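Local structure of TetR-family transcriptional regulator (Pectobacterium atrosepticum, 2HYT) at residues R94-M99 against S160-A165; G88-C93 against L187-L192; T33-L38 against G54-L59; H127-M132 against A152-I157. The protein probably binds regulatory DNA through an N-terminal helix-turn-helix domain and acts as a transcriptional regulator of the TetR family. All blocks are in the same frame, centred on the assembly; numbering follows the deposited sequence. Where two conformers were deposited one is given.

Interaction 1 (R94-M99 against S160-A165). With EDO (1,2-ethanediol), chain E.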
loop_
_atom_site.group_PDB
_atom_site.type_symbol
_atom_site.label_atom_id
_atom_site.label_comp_id
_atom_site.label_asym_id
_atom_site.label_seq_id
_atom_site.Cartn_x
_atom_site.Cartn_y
_atom_site.Cartn_z
ATOM N N ARG A 94 -7.978 -10.761 11.153
ATOM C CA ARG A 94 -7.630 -10.126 12.433
ATOM C C ARG A 94 -6.173 -10.394 12.820
ATOM O O ARG A 94 -5.486 -9.530 13.352
ATOM C CB ARG A 94 -8.534 -10.630 13.529
ATOM C CG ARG A 94 -9.949 -10.115 13.425
ATOM C CD ARG A 94 -10.742 -10.389 14.723
ATOM N NE ARG A 94 -10.770 -11.816 15.078
ATOM C CZ ARG A 94 -11.763 -12.662 14.789
ATOM N NH1 ARG A 94 -12.848 -12.270 14.136
ATOM N NH2 ARG A 94 -11.659 -13.924 15.174
ATOM N N ALA A 95 -5.715 -11.618 12.564
ATOM C CA ALA A 95 -4.345 -12.012 12.910
ATOM C C ALA A 95 -3.291 -11.167 12.178
ATOM O O ALA A 95 -2.255 -10.782 12.748
ATOM C CB ALA A 95 -4.148 -13.496 12.641
ATOM N N TYR A 96 -3.586 -10.792 10.934
ATOM C CA TYR A 96 -2.732 -9.904 10.182
ATOM C C TYR A 96 -2.540 -8.557 10.901
ATOM O O TYR A 96 -1.415 -8.008 10.984
ATOM C CB TYR A 96 -3.285 -9.701 8.773
ATOM C CG TYR A 96 -2.339 -8.973 7.892
ATOM C CD1 TYR A 96 -2.284 -7.568 7.921
ATOM C CD2 TYR A 96 -1.485 -9.647 7.019
ATOM C CE1 TYR A 96 -1.374 -6.885 7.103
ATOM C CE2 TYR A 96 -0.598 -8.957 6.203
ATOM C CZ TYR A 96 -0.549 -7.564 6.265
ATOM O OH TYR A 96 0.290 -6.790 5.483
ATOM N N LEU A 97 -3.633 -8.012 11.410
ATOM C CA LEU A 97 -3.563 -6.785 12.188
ATOM C C LEU A 97 -2.854 -6.989 13.528
ATOM O O LEU A 97 -2.066 -6.132 13.953
ATOM C CB LEU A 97 -4.954 -6.223 12.438
ATOM C CG LEU A 97 -5.770 -5.850 11.201
ATOM C CD1 LEU A 97 -7.029 -5.075 11.619
ATOM C CD2 LEU A 97 -4.943 -5.024 10.199
ATOM N N GLU A 98 -3.159 -8.097 14.197
ATOM C CA GLU A 98 -2.524 -8.447 15.491
ATOM C C GLU A 98 -1.001 -8.557 15.340
ATOM O O GLU A 98 -0.254 -8.172 16.255
ATOM C CB GLU A 98 -3.097 -9.751 16.032
ATOM C CG GLU A 98 -4.508 -9.591 16.503
ATOM C CD GLU A 98 -5.249 -10.895 16.758
ATOM O OE1 GLU A 98 -4.774 -11.990 16.370
ATOM O OE2 GLU A 98 -6.347 -10.791 17.354
HETATM N N MSE A 99 -0.531 -9.019 14.181
HETATM C CA MSE A 99 0.900 -9.078 13.902
HETATM C C MSE A 99 1.582 -7.726 13.914
HETATM O O MSE A 99 2.796 -7.647 14.158
HETATM C CB MSE A 99 1.116 -9.734 12.568
HETATM C CG MSE A 99 1.031 -11.146 12.640
HETATM SE SE MSE A 99 1.045 -11.940 10.802
HETATM C CE MSE A 99 0.969 -13.705 11.427
ATOM N N SER A 160 -6.689 -3.345 2.432
ATOM C CA SER A 160 -7.230 -2.786 3.673
ATOM C C SER A 160 -6.351 -3.177 4.857
ATOM O O SER A 160 -6.036 -2.352 5.728
ATOM C CB SER A 160 -8.671 -3.243 3.878
ATOM O OG SER A 160 -8.819 -4.605 4.279
ATOM N N LEU A 161 -5.963 -4.443 4.867
ATOM C CA LEU A 161 -5.218 -5.007 5.996
ATOM C C LEU A 161 -3.825 -4.429 6.039
ATOM O O LEU A 161 -3.332 -4.091 7.097
ATOM C CB LEU A 161 -5.147 -6.519 5.878
ATOM C CG LEU A 161 -6.468 -7.267 6.000
ATOM C CD1 LEU A 161 -6.248 -8.793 5.730
ATOM C CD2 LEU A 161 -7.085 -7.062 7.366
ATOM N N ALA A 162 -3.172 -4.331 4.876
ATOM C CA ALA A 162 -1.834 -3.797 4.793
ATOM C C ALA A 162 -1.798 -2.365 5.286
ATOM O O ALA A 162 -0.915 -1.973 6.071
ATOM C CB ALA A 162 -1.350 -3.879 3.337
ATOM N N GLU A 163 -2.789 -1.566 4.901
ATOM C CA GLU A 163 -2.791 -0.171 5.324
ATOM C C GLU A 163 -3.111 -0.019 6.817
ATOM O O GLU A 163 -2.491 0.796 7.529
ATOM C CB GLU A 163 -3.818 0.634 4.506
ATOM C CG GLU A 163 -3.596 2.110 4.537
ATOM C CD GLU A 163 -2.272 2.526 3.861
ATOM O OE1 GLU A 163 -1.660 1.714 3.097
ATOM O OE2 GLU A 163 -1.835 3.658 4.149
ATOM N N ALA A 164 -4.095 -0.774 7.265
ATOM C CA ALA A 164 -4.470 -0.742 8.679
ATOM C C ALA A 164 -3.288 -1.183 9.560
ATOM O O ALA A 164 -3.082 -0.633 10.630
ATOM C CB ALA A 164 -5.719 -1.562 8.922
ATOM N N ALA A 165 -2.508 -2.171 9.119
ATOM C CA ALA A 165 -1.297 -2.585 9.867
ATOM C C ALA A 165 -0.289 -1.454 9.974
ATOM O O ALA A 165 0.248 -1.206 11.054
ATOM C CB ALA A 165 -0.680 -3.821 9.266
HETATM C C1 EDO E . -0.856 -14.055 15.013
HETATM O O1 EDO E . -1.419 -15.354 14.769
HETATM C C2 EDO E . -1.877 -13.010 15.402
HETATM O O2 EDO E . -2.004 -12.976 16.831
HETATM O O HOH W 1 1.369 -3.849 5.838
#
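Leu97 and Tyr96 carry helix 85-98 onto helix 150-170, the two running nearly parallel, with short-segment axes 9.2 Å apart and 25° between their directions. The tight part lies where Leu97 CD2 and the CD1 and CE1 atoms of the Tyr96 ring meet Leu161, Ala164 and Ala165. Leu97 CD2 is 3.8 Å from Ala164 CB and 3.6 Å from the carbonyl O of Leu161. The small Ala164 and Ala165 let the backbones draw close, Leu97 CA standing 5.3 Å from Ala165 CA. Tyr96 CG is anti to the backbone N (chi1 -171°), on the side of the second helix, and the ring crosses Leu161 obliquely. Its CE1 is 3.4 Å from Leu161 O and 3.8 Å from Ala165 CB, while CD1 packs on Leu161 CB. Toward the hydroxyl the contact becomes looser and wetter: OH approaches Ala162 CA, and one water joins Tyr96 OH (3.2 Å) to Ala162 O, donating to the carbonyl at 3.0 Å. Leu178 and Leu185 of helix 174-190 also pack on Leu97, and Leu156 of the second subunit on Ala164. This packing joins helices 85-98 and 150-170 within the all-helical C-terminal domain of a TetR-family regulator.

Interaction 2 (G88-C93 against L187-L192). With EDO (1,2-ethanediol), chain B.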
loop_
_atom_site.group_PDB
_atom_site.type_symbol
_atom_site.label_atom_id
_atom_site.label_comp_id
_atom_site.label_asym_id
_atom_site.label_seq_id
_atom_site.Cartn_x
_atom_site.Cartn_y
_atom_site.Cartn_z
ATOM N N GLY A 88 -12.727 -18.708 10.251
ATOM C CA GLY A 88 -11.319 -18.836 9.975
ATOM C C GLY A 88 -10.792 -17.657 9.144
ATOM O O GLY A 88 -9.658 -17.186 9.317
ATOM N N PHE A 89 -11.608 -17.194 8.209
ATOM C CA PHE A 89 -11.250 -16.037 7.380
ATOM C C PHE A 89 -11.195 -14.774 8.238
ATOM O O PHE A 89 -10.235 -14.011 8.132
ATOM C CB PHE A 89 -12.279 -15.905 6.234
ATOM C CG PHE A 89 -12.318 -14.540 5.610
ATOM C CD1 PHE A 89 -11.384 -14.176 4.708
ATOM C CD2 PHE A 89 -13.326 -13.639 5.923
ATOM C CE1 PHE A 89 -11.429 -12.920 4.106
ATOM C CE2 PHE A 89 -13.385 -12.403 5.328
ATOM C CZ PHE A 89 -12.412 -12.034 4.410
ATOM N N ARG A 90 -12.191 -14.562 9.094
ATOM C CA ARG A 90 -12.175 -13.397 10.035
ATOM C C ARG A 90 -10.946 -13.481 10.915
ATOM O O ARG A 90 -10.275 -12.479 11.148
ATOM C CB ARG A 90 -13.425 -13.362 10.909
ATOM C CG ARG A 90 -14.692 -13.007 10.120
ATOM C CD ARG A 90 -15.958 -13.002 11.015
ATOM N NE ARG A 90 -15.777 -12.273 12.258
ATOM C CZ ARG A 90 -16.441 -12.488 13.389
ATOM N NH1 ARG A 90 -17.384 -13.417 13.463
ATOM N NH2 ARG A 90 -16.153 -11.758 14.461
ATOM N N CYS A 91 -10.663 -14.669 11.433
ATOM C CA CYS A 91 -9.530 -14.851 12.326
ATOM C C CYS A 91 -8.204 -14.565 11.633
ATOM O O CYS A 91 -7.342 -13.958 12.222
ATOM C CB CYS A 91 -9.538 -16.264 12.869
ATOM S SG CYS A 91 -8.296 -16.550 14.079
ATOM N N ARG A 92 -8.081 -15.003 10.381
ATOM C CA ARG A 92 -6.886 -14.760 9.588
ATOM C C ARG A 92 -6.696 -13.248 9.342
ATOM O O ARG A 92 -5.578 -12.690 9.497
ATOM C CB ARG A 92 -6.996 -15.487 8.274
ATOM C CG ARG A 92 -5.868 -15.243 7.341
ATOM C CD ARG A 92 -5.897 -16.235 6.217
ATOM N NE ARG A 92 -5.144 -15.748 5.068
ATOM C CZ ARG A 92 -4.850 -16.488 4.012
ATOM N NH1 ARG A 92 -5.210 -17.762 3.947
ATOM N NH2 ARG A 92 -4.167 -15.923 3.014
ATOM N N CYS A 93 -7.783 -12.590 8.947
ATOM C CA CYS A 93 -7.726 -11.149 8.742
ATOM C C CYS A 93 -7.351 -10.402 10.037
ATOM O O CYS A 93 -6.468 -9.509 10.021
ATOM C CB CYS A 93 -9.025 -10.601 8.163
ATOM S SG CYS A 93 -9.421 -11.153 6.497
ATOM N N LEU A 187 -16.869 -4.499 10.310
ATOM C CA LEU A 187 -17.922 -3.860 9.533
ATOM C C LEU A 187 -17.690 -4.008 8.044
ATOM O O LEU A 187 -18.619 -4.197 7.267
ATOM C CB LEU A 187 -18.000 -2.356 9.843
ATOM C CG LEU A 187 -18.425 -2.002 11.246
ATOM C CD1 LEU A 187 -18.341 -0.457 11.304
ATOM C CD2 LEU A 187 -19.851 -2.528 11.559
ATOM N N LEU A 188 -16.446 -3.873 7.613
ATOM C CA LEU A 188 -16.175 -4.112 6.192
ATOM C C LEU A 188 -16.412 -5.553 5.777
ATOM O O LEU A 188 -16.917 -5.842 4.684
ATOM C CB LEU A 188 -14.748 -3.777 5.838
ATOM C CG LEU A 188 -14.391 -2.332 5.553
ATOM C CD1 LEU A 188 -12.947 -2.327 5.136
ATOM C CD2 LEU A 188 -15.300 -1.707 4.476
ATOM N N LEU A 189 -16.035 -6.487 6.626
ATOM C CA LEU A 189 -16.116 -7.894 6.223
ATOM C C LEU A 189 -17.543 -8.398 6.217
ATOM O O LEU A 189 -17.898 -9.292 5.455
ATOM C CB LEU A 189 -15.269 -8.768 7.149
ATOM C CG LEU A 189 -13.765 -8.485 7.141
ATOM C CD1 LEU A 189 -13.057 -9.508 8.011
ATOM C CD2 LEU A 189 -13.165 -8.483 5.711
ATOM N N ARG A 190 -18.391 -7.858 7.071
ATOM C CA ARG A 190 -19.710 -8.458 7.215
ATOM C C ARG A 190 -20.559 -8.373 5.942
ATOM O O ARG A 190 -21.439 -9.246 5.713
ATOM C CB ARG A 190 -20.418 -7.892 8.442
ATOM C CG ARG A 190 -20.957 -6.513 8.247
ATOM C CD ARG A 190 -21.469 -6.013 9.586
ATOM N NE ARG A 190 -22.013 -4.663 9.430
ATOM C CZ ARG A 190 -22.715 -4.026 10.363
ATOM N NH1 ARG A 190 -22.975 -4.602 11.531
ATOM N NH2 ARG A 190 -23.175 -2.804 10.118
ATOM N N GLY A 191 -20.262 -7.391 5.086
ATOM C CA GLY A 191 -20.992 -7.205 3.830
ATOM C C GLY A 191 -20.674 -8.276 2.808
ATOM O O GLY A 191 -21.417 -8.482 1.857
ATOM N N LEU A 192 -19.556 -8.976 2.993
ATOM C CA LEU A 192 -19.224 -10.068 2.074
ATOM C C LEU A 192 -20.164 -11.246 2.161
ATOM O O LEU A 192 -20.244 -12.029 1.201
ATOM C CB LEU A 192 -17.820 -10.548 2.337
ATOM C CG LEU A 192 -16.769 -9.441 2.225
ATOM C CD1 LEU A 192 -15.404 -10.109 2.327
ATOM C CD2 LEU A 192 -16.915 -8.628 0.978
HETATM C C1 EDO B . -4.050 -11.838 5.386
HETATM O O1 EDO B . -3.864 -13.189 4.908
HETATM C C2 EDO B . -3.407 -10.885 4.374
HETATM O O2 EDO B . -4.171 -10.844 3.137
#
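Leu189 sends both methyls toward helix 85-98, with CD2 3.9 Å from Phe89 CZ and CD1 4.2 Å from Cys93 CB. Leu192, just beyond Leu189 in the chain, adds its CD1 at 4.1 Å from the same Phe89 CZ, its side chain crossing that of Phe89 at about a right angle. The ring thus meets this C-terminal part of the chain through its outer end. One face of the ring carries Cys93 SG, 3.6 Å above the plane and offset toward the rim. Here, within the C-terminal TetR-family domain, helix 85-98 meets helix 174-190 and the residues following it through apolar side chains, and Leu135, Ile136 and Leu139 of helix 122-141 further enclose Phe89. Arg90 touches Leu189 loosely through CG, and its guanidinium forms salt bridges with Glu87 and Glu186. On another side of helix 85-98, Arg92 is extended from CG to NE. NE gives ethanediol O1 a nearly straight hydrogen bond of 2.9 Å (166°) in the guanidinium plane, and NH2 adds a weak one. Leu192 also packs on Leu188 of the second subunit, and Arg190 NE donates to Gly191 O of that chain.

Interaction 3 (T33-L38 against G54-L59); sequences TSMDDL and GDKKGL
Met35 and Lys56, whose CA atoms are 6.5 Å apart, each stand in the first turn of a helix, so that the contact brings together the starts of helices 35-42 and 56-81. The selenomethionine Met35 bends at chi2 (-80°) and again at chi3 (-94°), which lays SE 3.9 Å from both Lys56 CA and Leu59 CD2 and puts CE against the carbonyl carbon of Asp55. Beside it Leu38 and Leu59 meet tip to tip, CD2 to CD2 at 3.8 Å. Lys56 runs past Met35 in the opposite direction; its chain is extended beyond CG and carries NZ to Thr33 O, where it makes a weak hydrogen bond of 2.9 Å. The ammonium also donates to Tyr30 O and forms a cation-pi contact with Tyr30. Both helix starts are capped. Ser34 and Asp37 make a capping box, Asp37 N donating to Ser34 OG (2.8 Å) and Ser34 N returning a bond to Asp37 OD2 at 3.0 Å, from above the carboxylate plane. At the other start, Asp55 OD1 accepts from Gly58 N at 2.8 Å. Leu49 and Tyr50 of helix 48-53 pack on Met35, and helix 7-28 touches Leu38 and Leu59. The contact thus belongs to the core of a TetR-type DNA-binding domain, packing the first helix of the predicted helix-turn-helix motif against the start of the long helix 56-81.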
loop_
_atom_site.group_PDB
_atom_site.type_symbol
_atom_site.label_atom_id
_atom_site.label_comp_id
_atom_site.label_asym_id
_atom_site.label_seq_id
_atom_site.Cartn_x
_atom_site.Cartn_y
_atom_site.Cartn_z
ATOM N N THR A 33 21.843 0.147 13.934
ATOM C CA THR A 33 22.856 -0.895 13.704
ATOM C C THR A 33 23.467 -0.818 12.325
ATOM O O THR A 33 22.807 -1.100 11.357
ATOM C CB THR A 33 22.284 -2.281 13.949
ATOM O OG1 THR A 33 21.687 -2.324 15.260
ATOM C CG2 THR A 33 23.398 -3.313 13.856
ATOM N N SER A 34 24.718 -0.403 12.236
ATOM C CA SER A 34 25.413 -0.387 10.976
ATOM C C SER A 34 25.864 -1.792 10.609
ATOM O O SER A 34 25.811 -2.716 11.426
ATOM C CB SER A 34 26.648 0.498 11.064
ATOM O OG SER A 34 27.630 0.001 11.970
HETATM N N MSE A 35 26.327 -1.955 9.379
HETATM C CA MSE A 35 26.886 -3.234 8.981
HETATM C C MSE A 35 28.115 -3.578 9.811
HETATM O O MSE A 35 28.316 -4.745 10.218
HETATM C CB MSE A 35 27.264 -3.231 7.499
HETATM C CG MSE A 35 26.112 -3.006 6.624
HETATM SE SE MSE A 35 25.085 -4.642 6.366
HETATM C CE MSE A 35 25.856 -5.327 4.742
ATOM N N ASP A 36 28.960 -2.584 10.071
ATOM C CA ASP A 36 30.096 -2.811 10.949
ATOM C C ASP A 36 29.671 -3.149 12.378
ATOM O O ASP A 36 30.354 -3.934 13.059
ATOM C CB ASP A 36 31.055 -1.606 10.964
ATOM C CG ASP A 36 31.806 -1.421 9.634
ATOM O OD1 ASP A 36 31.722 -2.265 8.717
ATOM O OD2 ASP A 36 32.521 -0.399 9.539
ATOM N N ASP A 37 28.585 -2.526 12.864
ATOM C CA ASP A 37 28.087 -2.835 14.214
ATOM C C ASP A 37 27.693 -4.318 14.268
ATOM O O ASP A 37 28.010 -5.029 15.240
ATOM C CB ASP A 37 26.874 -2.000 14.609
ATOM C CG ASP A 37 27.188 -0.524 14.852
ATOM O OD1 ASP A 37 28.342 -0.178 15.211
ATOM O OD2 ASP A 37 26.253 0.297 14.674
ATOM N N LEU A 38 26.991 -4.762 13.234
ATOM C CA LEU A 38 26.472 -6.138 13.208
ATOM C C LEU A 38 27.636 -7.095 13.156
ATOM O O LEU A 38 27.663 -8.104 13.871
ATOM C CB LEU A 38 25.554 -6.301 11.997
ATOM C CG LEU A 38 24.818 -7.601 11.815
ATOM C CD1 LEU A 38 24.284 -8.198 13.069
ATOM C CD2 LEU A 38 23.699 -7.272 10.794
ATOM N N GLY A 54 25.486 -7.204 -0.234
ATOM C CA GLY A 54 25.807 -6.011 -1.021
ATOM C C GLY A 54 25.846 -4.755 -0.177
ATOM O O GLY A 54 26.855 -4.058 -0.089
ATOM N N ASP A 55 24.693 -4.463 0.426
ATOM C CA ASP A 55 24.520 -3.286 1.309
ATOM C C ASP A 55 23.487 -3.552 2.360
ATOM O O ASP A 55 22.837 -4.586 2.352
ATOM C CB ASP A 55 24.187 -2.011 0.486
ATOM C CG ASP A 55 22.921 -2.114 -0.357
ATOM O OD1 ASP A 55 22.159 -3.107 -0.309
ATOM O OD2 ASP A 55 22.653 -1.115 -1.103
ATOM N N LYS A 56 23.312 -2.588 3.264
ATOM C CA LYS A 56 22.342 -2.736 4.350
ATOM C C LYS A 56 20.934 -2.893 3.831
ATOM O O LYS A 56 20.188 -3.711 4.325
ATOM C CB LYS A 56 22.451 -1.537 5.326
ATOM C CG LYS A 56 21.770 -1.757 6.665
ATOM C CD LYS A 56 21.899 -0.505 7.507
ATOM C CE LYS A 56 21.290 -0.727 8.861
ATOM N NZ LYS A 56 21.255 0.548 9.575
ATOM N N LYS A 57 20.556 -2.132 2.817
ATOM C CA LYS A 57 19.228 -2.261 2.257
ATOM C C LYS A 57 18.976 -3.661 1.700
ATOM O O LYS A 57 17.900 -4.221 1.805
ATOM C CB LYS A 57 19.020 -1.220 1.157
ATOM C CG LYS A 57 18.980 0.189 1.682
ATOM C CD LYS A 57 18.667 1.136 0.490
ATOM C CE LYS A 57 18.751 2.628 0.856
ATOM N NZ LYS A 57 18.385 3.472 -0.345
ATOM N N GLY A 58 20.008 -4.220 1.084
ATOM C CA GLY A 58 19.932 -5.576 0.556
ATOM C C GLY A 58 19.687 -6.623 1.665
ATOM O O GLY A 58 18.938 -7.578 1.540
ATOM N N LEU A 59 20.397 -6.430 2.776
ATOM C CA LEU A 59 20.215 -7.256 3.963
ATOM C C LEU A 59 18.781 -7.122 4.473
ATOM O O LEU A 59 18.093 -8.131 4.734
ATOM C CB LEU A 59 21.228 -6.875 5.019
ATOM C CG LEU A 59 21.121 -7.643 6.343
ATOM C CD1 LEU A 59 21.054 -9.179 6.179
ATOM C CD2 LEU A 59 22.315 -7.185 7.287
#

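Interaction 4 (H127-M132 against A152-I157)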
loop_
_atom_site.group_PDB
_atom_site.type_symbol
_atom_site.label_atom_id
_atom_site.label_comp_id
_atom_site.label_asym_id
_atom_site.label_seq_id
_atom_site.Cartn_x
_atom_site.Cartn_y
_atom_site.Cartn_z
ATOM N N HIS A 127 1.780 -11.906 -4.391
ATOM C CA HIS A 127 1.798 -13.168 -3.676
ATOM C C HIS A 127 0.738 -13.261 -2.533
ATOM O O HIS A 127 0.045 -14.261 -2.381
ATOM C CB HIS A 127 3.195 -13.394 -3.116
ATOM C CG HIS A 127 3.441 -14.795 -2.681
ATOM N ND1 HIS A 127 3.456 -15.172 -1.356
ATOM C CD2 HIS A 127 3.665 -15.922 -3.401
ATOM C CE1 HIS A 127 3.684 -16.473 -1.277
ATOM N NE2 HIS A 127 3.821 -16.950 -2.501
ATOM N N CYS A 128 0.624 -12.203 -1.749
ATOM C CA CYS A 128 -0.328 -12.151 -0.660
ATOM C C CYS A 128 -1.735 -12.202 -1.248
ATOM O O CYS A 128 -2.647 -12.844 -0.689
ATOM C CB CYS A 128 -0.162 -10.858 0.139
ATOM S SG CYS A 128 1.320 -10.728 1.117
ATOM N N VAL A 129 -1.912 -11.473 -2.342
ATOM C CA VAL A 129 -3.235 -11.453 -2.976
ATOM C C VAL A 129 -3.614 -12.846 -3.485
ATOM O O VAL A 129 -4.761 -13.254 -3.335
ATOM C CB VAL A 129 -3.301 -10.394 -4.069
ATOM C CG1 VAL A 129 -4.526 -10.552 -4.946
ATOM C CG2 VAL A 129 -3.216 -8.979 -3.416
ATOM N N GLU A 130 -2.676 -13.563 -4.097
ATOM C CA GLU A 130 -2.971 -14.899 -4.601
ATOM C C GLU A 130 -3.389 -15.847 -3.468
ATOM O O GLU A 130 -4.297 -16.648 -3.644
ATOM C CB GLU A 130 -1.776 -15.429 -5.384
ATOM C CG GLU A 130 -1.634 -14.707 -6.704
ATOM C CD GLU A 130 -0.283 -14.878 -7.377
ATOM O OE1 GLU A 130 0.597 -15.561 -6.798
ATOM O OE2 GLU A 130 -0.106 -14.305 -8.483
ATOM N N SER A 131 -2.746 -15.729 -2.311
ATOM C CA SER A 131 -3.090 -16.559 -1.155
ATOM C C SER A 131 -4.499 -16.230 -0.688
ATOM O O SER A 131 -5.327 -17.113 -0.489
ATOM C CB SER A 131 -2.112 -16.355 -0.027
ATOM O OG SER A 131 -2.444 -17.173 1.078
HETATM N N MSE A 132 -4.801 -14.957 -0.507
HETATM C CA MSE A 132 -6.149 -14.579 -0.095
HETATM C C MSE A 132 -7.186 -14.955 -1.154
HETATM O O MSE A 132 -8.308 -15.347 -0.826
HETATM C CB MSE A 132 -6.199 -13.082 0.218
HETATM C CG MSE A 132 -7.567 -12.580 0.540
HETATM SE SE MSE A 132 -8.279 -13.398 2.136
HETATM C CE MSE A 132 -7.086 -12.698 3.562
ATOM N N ALA A 152 -9.991 -9.728 -7.577
ATOM C CA ALA A 152 -10.407 -8.351 -7.255
ATOM C C ALA A 152 -10.712 -8.166 -5.767
ATOM O O ALA A 152 -10.219 -7.261 -5.136
ATOM C CB ALA A 152 -11.629 -7.962 -8.081
ATOM N N LEU A 153 -11.484 -9.085 -5.207
ATOM C CA LEU A 153 -11.875 -8.990 -3.814
ATOM C C LEU A 153 -10.687 -9.200 -2.913
ATOM O O LEU A 153 -10.522 -8.485 -1.949
ATOM C CB LEU A 153 -12.990 -9.962 -3.514
ATOM C CG LEU A 153 -13.535 -9.932 -2.125
ATOM C CD1 LEU A 153 -13.916 -8.482 -1.679
ATOM C CD2 LEU A 153 -14.758 -10.851 -2.026
ATOM N N ALA A 154 -9.794 -10.115 -3.280
ATOM C CA ALA A 154 -8.578 -10.330 -2.497
ATOM C C ALA A 154 -7.697 -9.099 -2.492
ATOM O O ALA A 154 -7.112 -8.779 -1.478
ATOM C CB ALA A 154 -7.808 -11.569 -2.973
ATOM N N SER A 155 -7.616 -8.371 -3.617
ATOM C CA SER A 155 -6.809 -7.137 -3.687
ATOM C C SER A 155 -7.317 -6.088 -2.719
ATOM O O SER A 155 -6.531 -5.417 -2.048
ATOM C CB SER A 155 -6.767 -6.563 -5.110
ATOM O OG SER A 155 -7.978 -5.924 -5.529
ATOM N N LEU A 156 -8.639 -5.932 -2.707
ATOM C CA LEU A 156 -9.289 -4.998 -1.818
ATOM C C LEU A 156 -9.018 -5.356 -0.351
ATOM O O LEU A 156 -8.596 -4.515 0.433
ATOM C CB LEU A 156 -10.791 -4.954 -2.075
ATOM C CG LEU A 156 -11.171 -4.253 -3.380
ATOM C CD1 LEU A 156 -12.583 -4.761 -3.823
ATOM C CD2 LEU A 156 -11.115 -2.758 -3.235
ATOM N N ILE A 157 -9.261 -6.624 -0.016
ATOM C CA ILE A 157 -9.072 -7.073 1.373
ATOM C C ILE A 157 -7.613 -6.934 1.837
ATOM O O ILE A 157 -7.335 -6.344 2.871
ATOM C CB ILE A 157 -9.586 -8.531 1.559
ATOM C CG1 ILE A 157 -11.097 -8.619 1.307
ATOM C CG2 ILE A 157 -9.193 -9.068 2.934
ATOM C CD1 ILE A 157 -11.583 -10.091 1.213
#
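Val129 and Met132 turn toward Ala154 through their first torsions: CG1 of Val129 and CG of Met132 are both anti to the backbone N (chi1 167° and 175°). In the conformer given, the selenomethionine then bends at chi2 and chi3, the latter placing CE 4.2 Å from Ile157 CG2. Ala154 CB sits between Val129 and Met132. It lies 3.7 Å from Met132 CG, 4.0 Å from Val129 CG1, and 3.5 Å from Val129 O, so the methyl reaches the backbone of the facing helix. Val129 CG1 and CG2 continue over the backbone of Ser155, at its N and CA. The small alanine allows a close crossing, with short-segment axes 8.3 Å apart and 120° between their directions; Met132 CA and Ala154 CA are 5.5 Å apart. Ser155 turns its own CB away from the first helix, and in the conformer given its OG donates to Ala152 O. Ala152 O thus accepts two bonds, from Ser155 OG and Leu156 N. Phe89, Arg92 and Cys93 of helix 85-98 cover Met132, and Phe89 reaches Ile157 as well. Beyond helix 150-170, Ala164 of the second subunit packs on Ser155, and Trp167 of that chain on Ala152. This is apolar helix-crossing packing of the C-terminal TetR-family domain, placing helix 122-141 across helix 150-170, which also meets the second subunit.

From the N terminus, interaction 3 closes first, a short loop that holds the DNA-binding domain's helix-turn-helix region against the start of helix 56-81. That helix leads into the C-terminal domain, where the other three contacts form one nested set. Interaction 2 opens at helix 85-98 and closes last, at the end of helix 174-190; interaction 1 lies inside its loop, and interaction 4, between helices 122-141 and 150-170, inside that of interaction 1. Interactions 1 and 2 share helix 85-98 and touch through Leu161 and Cys93. Interactions 2 and 4 also touch, sharing the surroundings of Phe89. All three reach the second subunit, whereas interaction 3 lies about 28 Å from interaction 1, centre to centre.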